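PDB 2IAY: hypothetical protein from Lactobacillus plantarum, which is of unknown function but, as the first structurally characterised member of the DUF1831 family, may play a role in amino-acid metabolism. Local coordinates for residues A55-K60 / A83-N88. Numbering follows the deposited sequence.
With GOL (glycerol), chain C.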
ATOM      1  N   ALA A  55     -11.562 -11.456  -2.619  1.00  9.87           N
ATOM      2  CA  ALA A  55     -11.359 -10.006  -2.746  1.00  9.32           C
ATOM      3  C   ALA A  55     -11.464  -9.557  -4.185  1.00  8.86           C
ATOM      4  O   ALA A  55     -11.002 -10.261  -5.092  1.00  9.86           O
ATOM      5  CB  ALA A  55      -9.980  -9.632  -2.199  1.00 10.45           C
ATOM      6  N   ALA A  56     -12.000  -8.367  -4.422  1.00  8.04           N
ATOM      7  CA  ALA A  56     -11.896  -7.773  -5.747  1.00  9.42           C
ATOM      8  C   ALA A  56     -10.426  -7.404  -6.055  1.00  9.19           C
ATOM      9  O   ALA A  56      -9.924  -7.604  -7.148  1.00  9.20           O
ATOM     10  CB  ALA A  56     -12.757  -6.549  -5.844  1.00 12.50           C
ATOM     11  N   PHE A  57      -9.746  -6.878  -5.037  1.00  7.80           N
ATOM     12  CA  PHE A  57      -8.386  -6.387  -5.180  1.00  7.79           C
ATOM     13  C   PHE A  57      -7.643  -6.625  -3.872  1.00  7.69           C
ATOM     14  O   PHE A  57      -8.256  -6.864  -2.848  1.00  8.35           O
ATOM     15  CB  PHE A  57      -8.352  -4.870  -5.525  1.00  8.63           C
ATOM     16  CG  PHE A  57      -9.198  -4.489  -6.692  1.00  9.36           C
ATOM     17  CD1 PHE A  57      -8.785  -4.796  -7.991  1.00 10.14           C
ATOM     18  CD2 PHE A  57     -10.419  -3.878  -6.514  1.00 10.28           C
ATOM     19  CE1 PHE A  57      -9.568  -4.484  -9.045  1.00 12.82           C
ATOM     20  CE2 PHE A  57     -11.194  -3.528  -7.607  1.00 12.96           C
ATOM     21  CZ  PHE A  57     -10.773  -3.846  -8.854  1.00 12.82           C
ATOM     22  N   LYS A  58      -6.325  -6.470  -3.924  1.00  8.48           N
ATOM     23  CA  LYS A  58      -5.511  -6.355  -2.718  1.00  9.86           C
ATOM     24  C   LYS A  58      -4.603  -5.174  -2.843  1.00  7.81           C
ATOM     25  O   LYS A  58      -4.110  -4.836  -3.936  1.00  9.06           O
ATOM     26  CB  LYS A  58      -4.683  -7.600  -2.464  1.00 11.49           C
ATOM     27  CG  LYS A  58      -5.589  -8.851  -2.354  1.00 14.35           C
ATOM     28  CD  LYS A  58      -4.845 -10.088  -1.962  1.00 18.35           C
ATOM     29  CE  LYS A  58      -5.801 -11.188  -1.394  1.00 18.76           C
ATOM     30  NZ  LYS A  58      -5.163 -11.761  -0.176  1.00 30.23           N
ATOM     31  N   LEU A  59      -4.354  -4.544  -1.713  1.00  7.71           N
ATOM     32  CA  LEU A  59      -3.330  -3.535  -1.562  1.00  7.14           C
ATOM     33  C   LEU A  59      -2.118  -4.207  -0.907  1.00  7.01           C
ATOM     34  O   LEU A  59      -2.253  -4.850   0.120  1.00  7.95           O
ATOM     35  CB  LEU A  59      -3.851  -2.452  -0.627  1.00  8.02           C
ATOM     36  CG  LEU A  59      -2.851  -1.394  -0.189  1.00 10.49           C
ATOM     37  CD1 LEU A  59      -2.284  -0.564  -1.377  1.00  9.73           C
ATOM     38  CD2 LEU A  59      -3.515  -0.516   0.843  1.00 14.53           C
ATOM     39  N   LYS A  60      -0.951  -4.075  -1.539  1.00  7.37           N
ATOM     40  CA  LYS A  60       0.291  -4.584  -1.014  1.00  8.61           C
ATOM     41  C   LYS A  60       1.324  -3.469  -0.899  1.00  8.38           C
ATOM     42  O   LYS A  60       1.503  -2.687  -1.832  1.00  9.64           O
ATOM     43  CB  LYS A  60       0.822  -5.706  -1.909  1.00  9.55           C
ATOM     44  CG  LYS A  60      -0.117  -6.884  -2.024  1.00 12.74           C
ATOM     45  CD  LYS A  60       0.427  -8.044  -2.848  1.00 17.57           C
ATOM     46  CE  LYS A  60       1.604  -8.712  -2.177  1.00 28.59           C
ATOM     47  N   ALA A  83      -3.800  -4.316 -11.085  1.00 11.33           N
ATOM     48  CA  ALA A  83      -5.140  -3.792 -11.200  1.00 11.37           C
ATOM     49  C   ALA A  83      -5.087  -2.293 -11.123  1.00 12.10           C
ATOM     50  O   ALA A  83      -4.226  -1.709 -10.449  1.00 12.35           O
ATOM     51  CB  ALA A  83      -6.029  -4.338 -10.082  1.00 15.28           C
ATOM     52  N   ASN A  84      -6.073  -1.689 -11.746  1.00 12.43           N
ATOM     53  CA  ASN A  84      -6.297  -0.236 -11.735  1.00 12.37           C
ATOM     54  C   ASN A  84      -7.670  -0.014 -11.155  1.00 12.12           C
ATOM     55  O   ASN A  84      -8.675  -0.283 -11.803  1.00 14.44           O
ATOM     56  CB  ASN A  84      -6.225   0.297 -13.182  1.00 11.91           C
ATOM     57  CG  ASN A  84      -6.363   1.809 -13.297  1.00 14.72           C
ATOM     58  OD1 ASN A  84      -7.052   2.435 -12.500  1.00 14.11           O
ATOM     59  ND2 ASN A  84      -5.774   2.389 -14.350  1.00 15.17           N
ATOM     60  N   ILE A  85      -7.712   0.421  -9.894  1.00 12.32           N
ATOM     61  CA  ILE A  85      -9.000   0.581  -9.225  1.00 13.04           C
ATOM     62  C   ILE A  85      -9.605   1.965  -9.450  1.00 12.45           C
ATOM     63  O   ILE A  85     -10.705   2.227  -8.939  1.00 14.64           O
ATOM     64  CB  ILE A  85      -8.873   0.191  -7.700  1.00 12.90           C
ATOM     65  CG1 ILE A  85      -8.191   1.258  -6.890  1.00 10.35           C
ATOM     66  CG2 ILE A  85      -8.173  -1.151  -7.494  1.00 13.88           C
ATOM     67  CD1 ILE A  85      -8.342   1.042  -5.357  1.00 10.86           C
ATOM     68  N   PHE A  86      -8.896   2.879 -10.114  1.00 13.65           N
ATOM     69  CA  PHE A  86      -9.329   4.308 -10.243  1.00 13.28           C
ATOM     70  C   PHE A  86      -9.935   4.708 -11.573  1.00 17.43           C
ATOM     71  O   PHE A  86     -10.776   5.617 -11.622  1.00 17.47           O
ATOM     72  CB  PHE A  86      -8.148   5.243 -10.008  1.00 14.08           C
ATOM     73  CG  PHE A  86      -7.584   5.122  -8.655  1.00 12.99           C
ATOM     74  CD1 PHE A  86      -8.169   5.774  -7.592  1.00 12.60           C
ATOM     75  CD2 PHE A  86      -6.523   4.288  -8.400  1.00 12.84           C
ATOM     76  CE1 PHE A  86      -7.629   5.669  -6.374  1.00 12.81           C
ATOM     77  CE2 PHE A  86      -6.020   4.172  -7.160  1.00 14.21           C
ATOM     78  CZ  PHE A  86      -6.580   4.857  -6.130  1.00 14.34           C
ATOM     79  N   LYS A  87      -9.449   4.073 -12.636  1.00 18.41           N
ATOM     80  CA  LYS A  87      -9.879   4.377 -14.010  1.00 20.63           C
ATOM     81  C   LYS A  87     -11.388   4.457 -14.145  1.00 21.05           C
ATOM     82  O   LYS A  87     -12.087   3.499 -13.786  1.00 19.34           O
ATOM     83  CB  LYS A  87      -9.372   3.289 -14.952  1.00 23.00           C
ATOM     84  N   ASN A  88     -11.868   5.616 -14.630  1.00 19.34           N
ATOM     85  CA  ASN A  88     -13.288   5.908 -14.823  1.00 18.43           C
ATOM     86  C   ASN A  88     -14.127   5.764 -13.559  1.00 14.54           C
ATOM     87  O   ASN A  88     -15.353   5.644 -13.611  1.00 16.32           O
ATOM     88  CB  ASN A  88     -13.831   5.034 -15.938  1.00 20.17           C
ATOM     89  CG  ASN A  88     -13.201   5.334 -17.265  1.00 23.83           C
ATOM     90  OD1 ASN A  88     -12.913   6.489 -17.599  1.00 25.36           O
ATOM     91  ND2 ASN A  88     -12.948   4.287 -18.015  1.00 32.62           N
TER
HETATM   92  C1  GOL C 115      -4.127 -10.959   4.001  1.00 25.68           C
HETATM   93  C2  GOL C 115      -5.099  -9.875   3.533  1.00 20.15           C
HETATM   94  O2  GOL C 115      -5.830 -10.376   2.447  1.00 22.25           O
HETATM   95  C3  GOL C 115      -5.979  -9.408   4.685  1.00 19.70           C
HETATM   96  O3  GOL C 115      -6.985  -8.466   4.337  1.00 11.50           O
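I85 sets its CG2 methyl squarely over one face of the F57 ring. CG2 sits 3.5 Å from the ring centroid and only 9° off the ring normal, a clear CH-pi contact. I85 CG2 lies almost evenly over the six ring carbons, with F57 CG nearest at 3.6 Å. The methyl gets there because CG2 of I85 lies anti to the carbonyl carbon, while CG1 takes the place between N and C (chi1 76°). That second branch turns to F86 and lies over a face of its ring, offset toward the rim. A83 adds a smaller contact: its CB meets the ring obliquely, 3.5 Å from CD1 of F57. F57, A83 and I85 are all buried, and no hydrogen bond joins the two segments; what meets is apolar. H91 meets the F57 ring edge-to-face, and A94 of helix 92-107 also touches F57. The contact packs the loop between strand 70-76 and helix 92-107 against strand 57-63, an inner strand of the four-stranded antiparallel sheet. There A56 and F57 both face L47, forming a classic beta bulge. With F57 cut back to an alanine, the I85 methyl would probably lose its aromatic face and a gap would open beside A83. Outside this tight apolar contact, the polar groups turn elsewhere. The CB of N84 points away from the 55-60 segment, and its amide bonds back to its own loop. N84 OD1 accepts from F86 N at 3.0 Å, in the carbonyl plane, and from K87 N at 2.9 Å, above that plane. These bonds make an Asx turn and an Asx motif. K58, partly exposed, takes no part in the apolar packing. Its NZ forms a salt bridge with E44. NZ of K58 also donates to O2 of a glycerol at 3.0 Å; the glycerol probably comes from the crystallisation liquor.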